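Local coordinates for protein flavoredoxin (Desulfovibrio vulgaris str. 'Miyazaki F', PDB 2D5M) that binds flavin mononucleotide in a dimeric flavin-reductase-like fold and probably serves in electron transfer, at residues 10-15 / 164-169; 44-49 / 136-141; 64-69 / 120-125. All blocks are in the same frame, centred on the assembly; numbering follows the deposited sequence.

Interaction 1: residues 10-15 / 164-169. With FMN (flavin mononucleotide), chain E.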
loop_
_atom_site.group_PDB
_atom_site.type_symbol
_atom_site.label_atom_id
_atom_site.label_comp_id
_atom_site.label_asym_id
_atom_site.label_seq_id
_atom_site.Cartn_x
_atom_site.Cartn_y
_atom_site.Cartn_z
ATOM N N LEU A 10 7.079 -5.641 7.660
ATOM C CA LEU A 10 7.568 -6.251 6.438
ATOM C C LEU A 10 6.398 -6.751 5.622
ATOM O O LEU A 10 5.718 -7.691 5.997
ATOM C CB LEU A 10 8.512 -7.349 6.772
ATOM C CG LEU A 10 9.353 -8.001 5.734
ATOM C CD1 LEU A 10 10.029 -7.042 4.785
ATOM C CD2 LEU A 10 10.434 -8.893 6.444
ATOM N N ALA A 11 6.170 -6.111 4.491
ATOM C CA ALA A 11 5.154 -6.454 3.530
ATOM C C ALA A 11 5.534 -5.834 2.197
ATOM O O ALA A 11 6.299 -4.858 2.189
ATOM C CB ALA A 11 3.779 -5.992 3.955
ATOM N N TYR A 12 5.017 -6.380 1.094
ATOM C CA TYR A 12 5.316 -5.842 -0.222
ATOM C C TYR A 12 4.041 -5.880 -1.067
ATOM O O TYR A 12 3.251 -6.834 -0.901
ATOM C CB TYR A 12 6.296 -6.681 -1.000
ATOM C CG TYR A 12 7.580 -7.018 -0.313
ATOM C CD1 TYR A 12 8.465 -6.009 0.124
ATOM C CD2 TYR A 12 7.937 -8.314 -0.079
ATOM C CE1 TYR A 12 9.633 -6.317 0.756
ATOM C CE2 TYR A 12 9.143 -8.624 0.524
ATOM C CZ TYR A 12 9.987 -7.649 0.941
ATOM O OH TYR A 12 11.172 -7.977 1.570
ATOM N N PRO A 13 3.864 -4.959 -1.998
ATOM C CA PRO A 13 4.599 -3.693 -2.109
ATOM C C PRO A 13 4.160 -2.758 -0.996
ATOM O O PRO A 13 3.103 -2.925 -0.415
ATOM C CB PRO A 13 4.125 -3.140 -3.457
ATOM C CG PRO A 13 2.702 -3.603 -3.498
ATOM C CD PRO A 13 2.752 -5.013 -2.970
ATOM N N THR A 14 4.981 -1.728 -0.761
ATOM C CA THR A 14 4.550 -0.522 -0.027
ATOM C C THR A 14 4.799 0.664 -0.943
ATOM O O THR A 14 5.712 0.610 -1.797
ATOM C CB THR A 14 5.193 -0.337 1.371
ATOM O OG1 THR A 14 6.530 0.140 1.250
ATOM C CG2 THR A 14 5.158 -1.651 2.147
ATOM N N PRO A 15 4.008 1.713 -0.819
ATOM C CA PRO A 15 4.157 2.866 -1.713
ATOM C C PRO A 15 5.235 3.802 -1.236
ATOM O O PRO A 15 5.790 3.729 -0.128
ATOM C CB PRO A 15 2.776 3.498 -1.640
ATOM C CG PRO A 15 2.342 3.243 -0.240
ATOM C CD PRO A 15 2.854 1.877 0.093
ATOM N N PHE A 164 8.575 0.891 -2.283
ATOM C CA PHE A 164 9.448 0.793 -1.146
ATOM C C PHE A 164 9.428 -0.614 -0.550
ATOM O O PHE A 164 8.359 -1.191 -0.352
ATOM C CB PHE A 164 9.097 1.831 -0.090
ATOM C CG PHE A 164 9.852 1.779 1.215
ATOM C CD1 PHE A 164 11.257 1.920 1.210
ATOM C CD2 PHE A 164 9.241 1.596 2.408
ATOM C CE1 PHE A 164 11.962 1.926 2.377
ATOM C CE2 PHE A 164 9.920 1.651 3.592
ATOM C CZ PHE A 164 11.306 1.794 3.593
ATOM N N ALA A 165 10.626 -1.163 -0.344
ATOM C CA ALA A 165 10.833 -2.432 0.355
ATOM C C ALA A 165 11.260 -2.104 1.786
ATOM O O ALA A 165 12.429 -1.698 1.989
ATOM C CB ALA A 165 11.884 -3.260 -0.363
ATOM N N PRO A 166 10.373 -2.242 2.772
ATOM C CA PRO A 166 10.743 -1.878 4.127
ATOM C C PRO A 166 11.736 -2.848 4.755
ATOM O O PRO A 166 11.865 -3.998 4.312
ATOM C CB PRO A 166 9.383 -1.933 4.850
ATOM C CG PRO A 166 8.607 -2.972 4.122
ATOM C CD PRO A 166 8.987 -2.730 2.684
ATOM N N VAL A 167 12.438 -2.373 5.767
ATOM C CA VAL A 167 13.395 -3.126 6.610
ATOM C C VAL A 167 14.720 -3.290 5.861
ATOM O O VAL A 167 15.749 -2.861 6.344
ATOM C CB VAL A 167 12.873 -4.461 7.153
ATOM C CG1 VAL A 167 13.878 -5.071 8.109
ATOM C CG2 VAL A 167 11.525 -4.273 7.839
ATOM N N SER A 168 14.653 -3.896 4.671
ATOM C CA SER A 168 15.829 -3.868 3.826
ATOM C C SER A 168 16.083 -2.445 3.285
ATOM O O SER A 168 17.200 -2.130 2.916
ATOM C CB SER A 168 15.704 -4.828 2.652
ATOM O OG SER A 168 14.599 -4.514 1.874
ATOM N N ARG A 169 15.078 -1.608 3.254
ATOM C CA ARG A 169 15.218 -0.188 2.966
ATOM C C ARG A 169 15.798 0.041 1.573
ATOM O O ARG A 169 16.842 0.609 1.376
ATOM C CB ARG A 169 16.058 0.528 4.062
ATOM C CG ARG A 169 15.301 0.572 5.387
ATOM C CD ARG A 169 16.146 1.007 6.569
ATOM N NE ARG A 169 15.382 1.106 7.779
ATOM C CZ ARG A 169 15.774 1.323 9.013
ATOM N NH1 ARG A 169 17.083 1.498 9.341
ATOM N NH2 ARG A 169 14.910 1.382 10.020
HETATM N N1 FMN E . 7.218 9.232 8.219
HETATM C C2 FMN E . 5.920 9.105 8.638
HETATM O O2 FMN E . 5.498 9.761 9.601
HETATM N N3 FMN E . 5.093 8.195 7.985
HETATM C C4 FMN E . 5.477 7.368 6.954
HETATM O O4 FMN E . 4.661 6.577 6.433
HETATM C C4A FMN E . 6.838 7.462 6.553
HETATM N N5 FMN E . 7.301 6.637 5.583
HETATM C C5A FMN E . 8.571 6.895 5.132
HETATM C C6 FMN E . 9.078 6.065 4.094
HETATM C C7 FMN E . 10.328 6.252 3.524
HETATM C C7M FMN E . 10.875 5.334 2.456
HETATM C C8 FMN E . 11.110 7.369 4.002
HETATM C C8M FMN E . 12.445 7.659 3.335
HETATM C C9 FMN E . 10.659 8.137 5.061
HETATM C C9A FMN E . 9.412 7.932 5.629
HETATM N N10 FMN E . 8.915 8.664 6.729
HETATM C C10 FMN E . 7.624 8.483 7.159
HETATM C "C1'" FMN E . 9.770 9.700 7.374
HETATM C "C2'" FMN E . 9.406 11.119 6.944
HETATM O "O2'" FMN E . 9.288 11.250 5.522
HETATM C "C3'" FMN E . 10.508 12.067 7.428
HETATM O "O3'" FMN E . 10.420 12.105 8.871
HETATM C "C4'" FMN E . 10.429 13.473 6.852
HETATM O "O4'" FMN E . 11.717 14.089 7.125
HETATM C "C5'" FMN E . 9.346 14.312 7.435
HETATM O "O5'" FMN E . 9.416 15.631 6.803
HETATM P P FMN E . 8.655 16.902 7.435
HETATM O O1P FMN E . 9.180 17.109 8.863
HETATM O O2P FMN E . 7.162 16.673 7.445
HETATM O O3P FMN E . 9.102 17.992 6.478
#

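Interaction 2: residues 44-49 / 136-141. With FMN (flavin mononucleotide), chain E.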
loop_
_atom_site.group_PDB
_atom_site.type_symbol
_atom_site.label_atom_id
_atom_site.label_comp_id
_atom_site.label_asym_id
_atom_site.label_seq_id
_atom_site.Cartn_x
_atom_site.Cartn_y
_atom_site.Cartn_z
ATOM N N PRO A 44 -13.892 8.055 -2.236
ATOM C CA PRO A 44 -12.543 7.515 -2.525
ATOM C C PRO A 44 -11.574 8.188 -1.568
ATOM O O PRO A 44 -11.590 9.417 -1.470
ATOM C CB PRO A 44 -12.314 7.933 -3.987
ATOM C CG PRO A 44 -13.273 9.102 -4.179
ATOM C CD PRO A 44 -14.465 8.811 -3.333
ATOM N N SER A 45 -10.778 7.419 -0.842
ATOM C CA SER A 45 -9.956 7.936 0.238
ATOM C C SER A 45 -8.643 7.208 0.379
ATOM O O SER A 45 -8.574 6.009 0.071
ATOM C CB SER A 45 -10.686 7.787 1.593
ATOM O OG SER A 45 -11.953 8.383 1.669
ATOM N N ILE A 46 -7.630 7.920 0.862
ATOM C CA ILE A 46 -6.330 7.376 1.207
ATOM C C ILE A 46 -6.053 7.671 2.662
ATOM O O ILE A 46 -6.286 8.812 3.128
ATOM C CB ILE A 46 -5.214 7.944 0.285
ATOM C CG1 ILE A 46 -5.445 7.377 -1.116
ATOM C CG2 ILE A 46 -3.830 7.656 0.819
ATOM C CD1 ILE A 46 -4.552 8.012 -2.190
ATOM N N ALA A 47 -5.534 6.697 3.350
ATOM C CA ALA A 47 -5.049 6.798 4.732
ATOM C C ALA A 47 -3.540 6.902 4.725
ATOM O O ALA A 47 -2.850 6.160 4.024
ATOM C CB ALA A 47 -5.516 5.585 5.519
ATOM N N VAL A 48 -3.021 7.815 5.556
ATOM C CA VAL A 48 -1.574 8.000 5.700
ATOM C C VAL A 48 -1.266 8.108 7.193
ATOM O O VAL A 48 -1.891 8.901 7.892
ATOM C CB VAL A 48 -1.085 9.236 4.953
ATOM C CG1 VAL A 48 0.435 9.087 4.900
ATOM C CG2 VAL A 48 -1.669 9.431 3.566
ATOM N N SER A 49 -0.341 7.326 7.659
ATOM C CA SER A 49 0.094 7.376 9.059
ATOM C C SER A 49 1.270 8.296 9.176
ATOM O O SER A 49 2.356 7.886 8.795
ATOM C CB SER A 49 0.462 5.965 9.509
ATOM O OG SER A 49 -0.647 5.122 9.505
ATOM N N GLY A 136 -7.682 11.161 3.959
ATOM C CA GLY A 136 -8.002 12.166 2.969
ATOM C C GLY A 136 -8.977 11.646 1.943
ATOM O O GLY A 136 -8.837 10.539 1.447
ATOM N N GLU A 137 -9.967 12.473 1.642
ATOM C CA GLU A 137 -10.877 12.216 0.530
ATOM C C GLU A 137 -10.179 12.676 -0.744
ATOM O O GLU A 137 -9.725 13.808 -0.846
ATOM C CB GLU A 137 -12.186 12.963 0.692
ATOM C CG GLU A 137 -13.130 12.765 -0.463
ATOM C CD GLU A 137 -14.512 13.371 -0.296
ATOM O OE1 GLU A 137 -14.853 13.800 0.840
ATOM O OE2 GLU A 137 -15.255 13.421 -1.322
ATOM N N ILE A 138 -10.122 11.813 -1.737
ATOM C CA ILE A 138 -9.567 12.126 -3.036
ATOM C C ILE A 138 -10.537 13.009 -3.806
ATOM O O ILE A 138 -11.656 12.612 -4.115
ATOM C CB ILE A 138 -9.304 10.828 -3.851
ATOM C CG1 ILE A 138 -8.296 9.934 -3.136
ATOM C CG2 ILE A 138 -8.871 11.148 -5.253
ATOM C CD1 ILE A 138 -8.141 8.526 -3.740
ATOM N N MET A 139 -10.080 14.230 -4.093
ATOM C CA MET A 139 -10.852 15.216 -4.822
ATOM C C MET A 139 -10.527 15.202 -6.294
ATOM O O MET A 139 -11.383 15.585 -7.132
ATOM C CB MET A 139 -10.664 16.624 -4.205
ATOM C CG MET A 139 -10.881 16.687 -2.723
ATOM S SD MET A 139 -12.410 15.946 -2.102
ATOM C CE MET A 139 -13.591 17.074 -2.793
ATOM N N ASP A 140 -9.297 14.825 -6.666
ATOM C CA ASP A 140 -8.868 14.761 -8.055
ATOM C C ASP A 140 -7.611 13.959 -8.125
ATOM O O ASP A 140 -6.775 13.978 -7.229
ATOM C CB ASP A 140 -8.586 16.169 -8.618
ATOM C CG ASP A 140 -8.497 16.226 -10.121
ATOM O OD1 ASP A 140 -9.130 15.394 -10.807
ATOM O OD2 ASP A 140 -7.823 17.122 -10.660
ATOM N N VAL A 141 -7.457 13.234 -9.211
ATOM C CA VAL A 141 -6.219 12.555 -9.588
ATOM C C VAL A 141 -5.781 13.123 -10.948
ATOM O O VAL A 141 -6.553 13.106 -11.908
ATOM C CB VAL A 141 -6.456 11.043 -9.685
ATOM C CG1 VAL A 141 -5.149 10.376 -10.153
ATOM C CG2 VAL A 141 -6.990 10.462 -8.388
HETATM N N1 FMN E . 7.218 9.232 8.219
HETATM C C2 FMN E . 5.920 9.105 8.638
HETATM O O2 FMN E . 5.498 9.761 9.601
HETATM N N3 FMN E . 5.093 8.195 7.985
HETATM C C4 FMN E . 5.477 7.368 6.954
HETATM O O4 FMN E . 4.661 6.577 6.433
HETATM C C4A FMN E . 6.838 7.462 6.553
HETATM N N5 FMN E . 7.301 6.637 5.583
HETATM C C5A FMN E . 8.571 6.895 5.132
HETATM C C6 FMN E . 9.078 6.065 4.094
HETATM C C7 FMN E . 10.328 6.252 3.524
HETATM C C7M FMN E . 10.875 5.334 2.456
HETATM C C8 FMN E . 11.110 7.369 4.002
HETATM C C8M FMN E . 12.445 7.659 3.335
HETATM C C9 FMN E . 10.659 8.137 5.061
HETATM C C9A FMN E . 9.412 7.932 5.629
HETATM N N10 FMN E . 8.915 8.664 6.729
HETATM C C10 FMN E . 7.624 8.483 7.159
HETATM C "C1'" FMN E . 9.770 9.700 7.374
HETATM C "C2'" FMN E . 9.406 11.119 6.944
HETATM O "O2'" FMN E . 9.288 11.250 5.522
HETATM C "C3'" FMN E . 10.508 12.067 7.428
HETATM O "O3'" FMN E . 10.420 12.105 8.871
HETATM C "C4'" FMN E . 10.429 13.473 6.852
HETATM O "O4'" FMN E . 11.717 14.089 7.125
HETATM C "C5'" FMN E . 9.346 14.312 7.435
HETATM O "O5'" FMN E . 9.416 15.631 6.803
HETATM P P FMN E . 8.655 16.902 7.435
HETATM O O1P FMN E . 9.180 17.109 8.863
HETATM O O2P FMN E . 7.162 16.673 7.445
HETATM O O3P FMN E . 9.102 17.992 6.478
#

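Interaction 3: residues 64-69 / 120-125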
loop_
_atom_site.group_PDB
_atom_site.type_symbol
_atom_site.label_atom_id
_atom_site.label_comp_id
_atom_site.label_asym_id
_atom_site.label_seq_id
_atom_site.Cartn_x
_atom_site.Cartn_y
_atom_site.Cartn_z
ATOM N N GLY A 64 -6.092 21.209 6.765
ATOM C CA GLY A 64 -7.129 20.219 6.384
ATOM C C GLY A 64 -7.038 19.753 4.963
ATOM O O GLY A 64 -8.058 19.374 4.381
ATOM N N ALA A 65 -5.855 19.745 4.379
ATOM C CA ALA A 65 -5.663 19.433 2.984
ATOM C C ALA A 65 -4.222 18.973 2.772
ATOM O O ALA A 65 -3.315 19.463 3.437
ATOM C CB ALA A 65 -5.889 20.679 2.127
ATOM N N PHE A 66 -4.041 18.056 1.814
ATOM C CA PHE A 66 -2.723 17.613 1.451
ATOM C C PHE A 66 -2.824 16.998 0.049
ATOM O O PHE A 66 -3.911 16.677 -0.425
ATOM C CB PHE A 66 -2.135 16.610 2.436
ATOM C CG PHE A 66 -2.920 15.331 2.682
ATOM C CD1 PHE A 66 -2.556 14.159 1.997
ATOM C CD2 PHE A 66 -3.939 15.260 3.589
ATOM C CE1 PHE A 66 -3.213 12.966 2.275
ATOM C CE2 PHE A 66 -4.642 14.070 3.815
ATOM C CZ PHE A 66 -4.276 12.909 3.164
ATOM N N THR A 67 -1.679 16.855 -0.593
ATOM C CA THR A 67 -1.597 16.141 -1.832
ATOM C C THR A 67 -0.711 14.902 -1.647
ATOM O O THR A 67 0.040 14.821 -0.693
ATOM C CB THR A 67 -0.997 16.995 -2.973
ATOM O OG1 THR A 67 0.352 17.247 -2.630
ATOM C CG2 THR A 67 -1.789 18.258 -3.172
ATOM N N ILE A 68 -0.820 13.968 -2.601
ATOM C CA ILE A 68 0.108 12.872 -2.772
ATOM C C ILE A 68 0.636 12.965 -4.190
ATOM O O ILE A 68 -0.116 12.889 -5.138
ATOM C CB ILE A 68 -0.551 11.529 -2.460
ATOM C CG1 ILE A 68 -0.793 11.407 -0.946
ATOM C CG2 ILE A 68 0.299 10.360 -3.022
ATOM C CD1 ILE A 68 -1.679 10.260 -0.540
ATOM N N SER A 69 1.948 13.086 -4.288
ATOM C CA SER A 69 2.614 13.053 -5.584
ATOM C C SER A 69 3.410 11.759 -5.668
ATOM O O SER A 69 4.092 11.366 -4.717
ATOM C CB SER A 69 3.536 14.264 -5.748
ATOM O OG SER A 69 2.857 15.482 -5.650
ATOM N N LEU A 120 -6.163 15.875 -1.962
ATOM C CA LEU A 120 -6.982 15.319 -0.883
ATOM C C LEU A 120 -7.428 16.384 0.121
ATOM O O LEU A 120 -6.711 17.293 0.514
ATOM C CB LEU A 120 -6.246 14.201 -0.127
ATOM C CG LEU A 120 -5.772 13.056 -1.028
ATOM C CD1 LEU A 120 -4.281 13.191 -1.386
ATOM C CD2 LEU A 120 -6.035 11.680 -0.412
ATOM N N LYS A 121 -8.689 16.198 0.559
ATOM C CA LYS A 121 -9.305 16.954 1.642
ATOM C C LYS A 121 -9.298 16.115 2.885
ATOM O O LYS A 121 -9.775 14.959 2.868
ATOM C CB LYS A 121 -10.744 17.321 1.284
ATOM C CG LYS A 121 -11.601 17.983 2.338
ATOM C CD LYS A 121 -13.045 18.226 1.919
ATOM C CE LYS A 121 -13.822 16.943 1.676
ATOM N NZ LYS A 121 -15.292 17.000 1.670
ATOM N N LEU A 122 -8.815 16.605 4.026
ATOM C CA LEU A 122 -8.830 15.835 5.251
ATOM C C LEU A 122 -10.277 15.600 5.709
ATOM O O LEU A 122 -11.023 16.577 5.892
ATOM C CB LEU A 122 -8.086 16.600 6.346
ATOM C CG LEU A 122 -7.906 15.830 7.652
ATOM C CD1 LEU A 122 -7.084 14.584 7.459
ATOM C CD2 LEU A 122 -7.319 16.752 8.745
ATOM N N ILE A 123 -10.647 14.353 5.932
ATOM C CA ILE A 123 -11.994 14.002 6.386
ATOM C C ILE A 123 -11.975 13.278 7.738
ATOM O O ILE A 123 -13.008 13.339 8.432
ATOM C CB ILE A 123 -12.808 13.249 5.323
ATOM C CG1 ILE A 123 -12.121 11.971 4.844
ATOM C CG2 ILE A 123 -13.146 14.183 4.180
ATOM C CD1 ILE A 123 -13.080 11.035 4.122
ATOM N N HIS A 124 -10.899 12.640 8.154
ATOM C CA HIS A 124 -10.865 12.038 9.475
ATOM C C HIS A 124 -9.462 12.122 10.010
ATOM O O HIS A 124 -8.490 12.031 9.230
ATOM C CB HIS A 124 -11.277 10.555 9.501
ATOM C CG HIS A 124 -12.605 10.208 8.885
ATOM N ND1 HIS A 124 -13.802 10.524 9.481
ATOM C CD2 HIS A 124 -12.905 9.540 7.723
ATOM C CE1 HIS A 124 -14.793 10.070 8.704
ATOM N NE2 HIS A 124 -14.284 9.475 7.643
ATOM N N GLN A 125 -9.271 12.291 11.297
ATOM C CA GLN A 125 -7.982 12.200 11.982
ATOM C C GLN A 125 -8.191 11.160 13.044
ATOM O O GLN A 125 -8.911 11.394 14.051
ATOM C CB GLN A 125 -7.519 13.561 12.488
ATOM C CG GLN A 125 -6.149 13.557 13.152
ATOM C CD GLN A 125 -5.632 14.855 13.671
ATOM O OE1 GLN A 125 -4.714 14.816 14.480
ATOM N NE2 GLN A 125 -6.143 15.973 13.187
HETATM O O HOH W 1 -10.804 19.346 5.568
#

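Interaction 1: residues 10-15 / 164-169
The ring of Phe-164 meets Thr-14 at its edge, where OG1 lies near the ring plane, 3.3 Å from CD2 of Phe-164. One face of this ring carries the methyl C7M of the bound flavin mononucleotide, over the centre and 3.5 Å above the plane; the opposite face is covered, again over the centre, by Pro-166 N of its own segment. The Tyr-12 ring is met obliquely: its CE1 approaches Ala-165 CB at 4.0 Å, with Pro-166 CD almost as near.

The side chains of Thr-14 and Phe-164 lie side by side, pointing the same way, and two kinds of bond join the residues. Phe-164 N donates to Thr-14 O at 2.9 Å with an N-H...O angle of 163°, while the return bond from Thr-14 N to Phe-164 O is weak. The hydroxyl supplements it: with OG1 between the backbone N and the carbonyl carbon (chi1 77°), Thr-14 OG1 donates to Phe-164 O at 2.8 Å, from above the carbonyl plane. CG2 of Thr-14 meets Pro-166 CD tip to tip at 4.0 Å. Further out, Leu-10 CD1 comes within 3.6 Å of Pro-166 O, and Met-116 of the second subunit packs on Leu-10.

The contact joins the chain about Thr-14, where it enters strand 14-22, to the end of strand 162-165 in the antiparallel sheet. Ala-11 O, 3.5 Å from Pro-166 CD, is buried without a polar partner. Chemically, the flavin's dimethylbenzene end receives an apolar aromatic surface, while the hydroxyl bond ties the residue that supplies this surface to the neighbouring segment.

Interaction 2: residues 44-49 / 136-141
Pro-44, Ser-45 and Ile-46 pair antiparallel with Gly-136, Glu-137 and Ile-138, the short strand axes approaching to 4.5 Å with their directions 130° apart. Ile-46 and Gly-136 form a hydrogen-bonded pair: Ile-46 N donates to Gly-136 O, and Gly-136 N returns a bond to Ile-46 O at 2.9 Å. Ser-45 and Glu-137 make the adjoining non-hydrogen-bonded pair, beyond which Ile-138 N reaches Pro-44 O at 2.8 Å.

Ile-138 packs against Ile-46 and the Pro-44 carbonyl. Its CG1, anti to the carbonyl carbon (chi1 -61°), lies 3.7 Å from Pro-44 O. Its CD1 lies 3.9 Å from Ile-46 CG1; the two isoleucines cross obliquely.

This pairing places strand 44-48 between strands 28-41 and 133-144 of the curled antiparallel sheet of the flavin-reductase-like domain. Past it, strand 133-144 has a classic beta bulge at Met-139 and Asp-140, against strand 116-126. Ser-45 turns to the same face as Glu-137, and its OG is hydrogen-bonded to Pro-43 O; CB of Ser-45 lies 3.3 Å from Gly-136 O.

At the far end of the first segment, FMN N3 donates to Ser-49 O at 2.9 Å with an N-H...O angle of 175°, a nearly straight bond to the pyrimidine edge of the flavin. Ser-49 OG is hydrogen-bonded to Cys-39 O of the second subunit.

Interaction 3: residues 64-69 / 120-125
Phe-66 overlaps Leu-120 with one face of its ring: CB of Leu-120 stands over the ring centre, 4.0 Å from the centroid and 11° off the normal, a CH-pi contact. The leucine continues past this face, with its CD1 at 3.8 Å from Phe-66 CE1, while Leu-122 CD1 lies at the ring edge, near its plane. The first torsion of Phe-66 puts CG between the backbone N and the carbonyl carbon (chi1 58°), and the end of the side chain comes nearer to strand 120-125 than its start. Leu-120 covers more than the ring: its CD1 also touches Ile-68, 3.9 Å from CG1.

Backbone bonds set this register. Leu-120 N donates to Phe-66 O at 2.8 Å, and Phe-66 N to Leu-120 O, so these residues form an antiparallel hydrogen-bonded pair. Ala-65 and Lys-121 form the adjacent non-hydrogen-bonded pair, with side chains on the face opposite to that of Phe-66 and Leu-120.

In the flavin-reductase-like domain, the contact joins strands 65-70 and 116-126 of the antiparallel sheet. Helix 55-63 leads into the first of these, Ile-60 of that helix touching both Phe-66 and Leu-122, and Ile-46 of strand 44-48 packs on Leu-120.

Gly-64, the first residue to leave the helical conformation, has a positive phi of 66°. Its carbonyl is gripped twice: Leu-122 N donates to Gly-64 O at 2.9 Å, and a water donates to the same oxygen at 3.0 Å. That water also donates to Leu-122 O at 2.8 Å, bridging Gly-64 and Leu-122. Beside it, Leu-122 CB approaches Gly-64 O at 3.4 Å.

All three contacts reach one curled antiparallel sheet. Along the chain, interaction 1 joins the most distant segments and encloses interaction 2, which in turn encloses interaction 3. Interactions 2 and 3 have centres about 6 Å apart and touch. Strands 116-126 and 133-144 are neighbours, and there Gly-136 O packs on Leu-120 CD2 at 3.6 Å; separately, strands 44-48 and 65-70 meet through Ile-46 CG2 and Ile-68 CD1, also at 3.6 Å. Interaction 1 lies apart, with its centre about 21 Å from that of interaction 2 and about 23 Å from that of interaction 3. Interactions 1 and 2 both touch FMN and the second subunit, so cofactor binding and dimer formation draw on the same sheet.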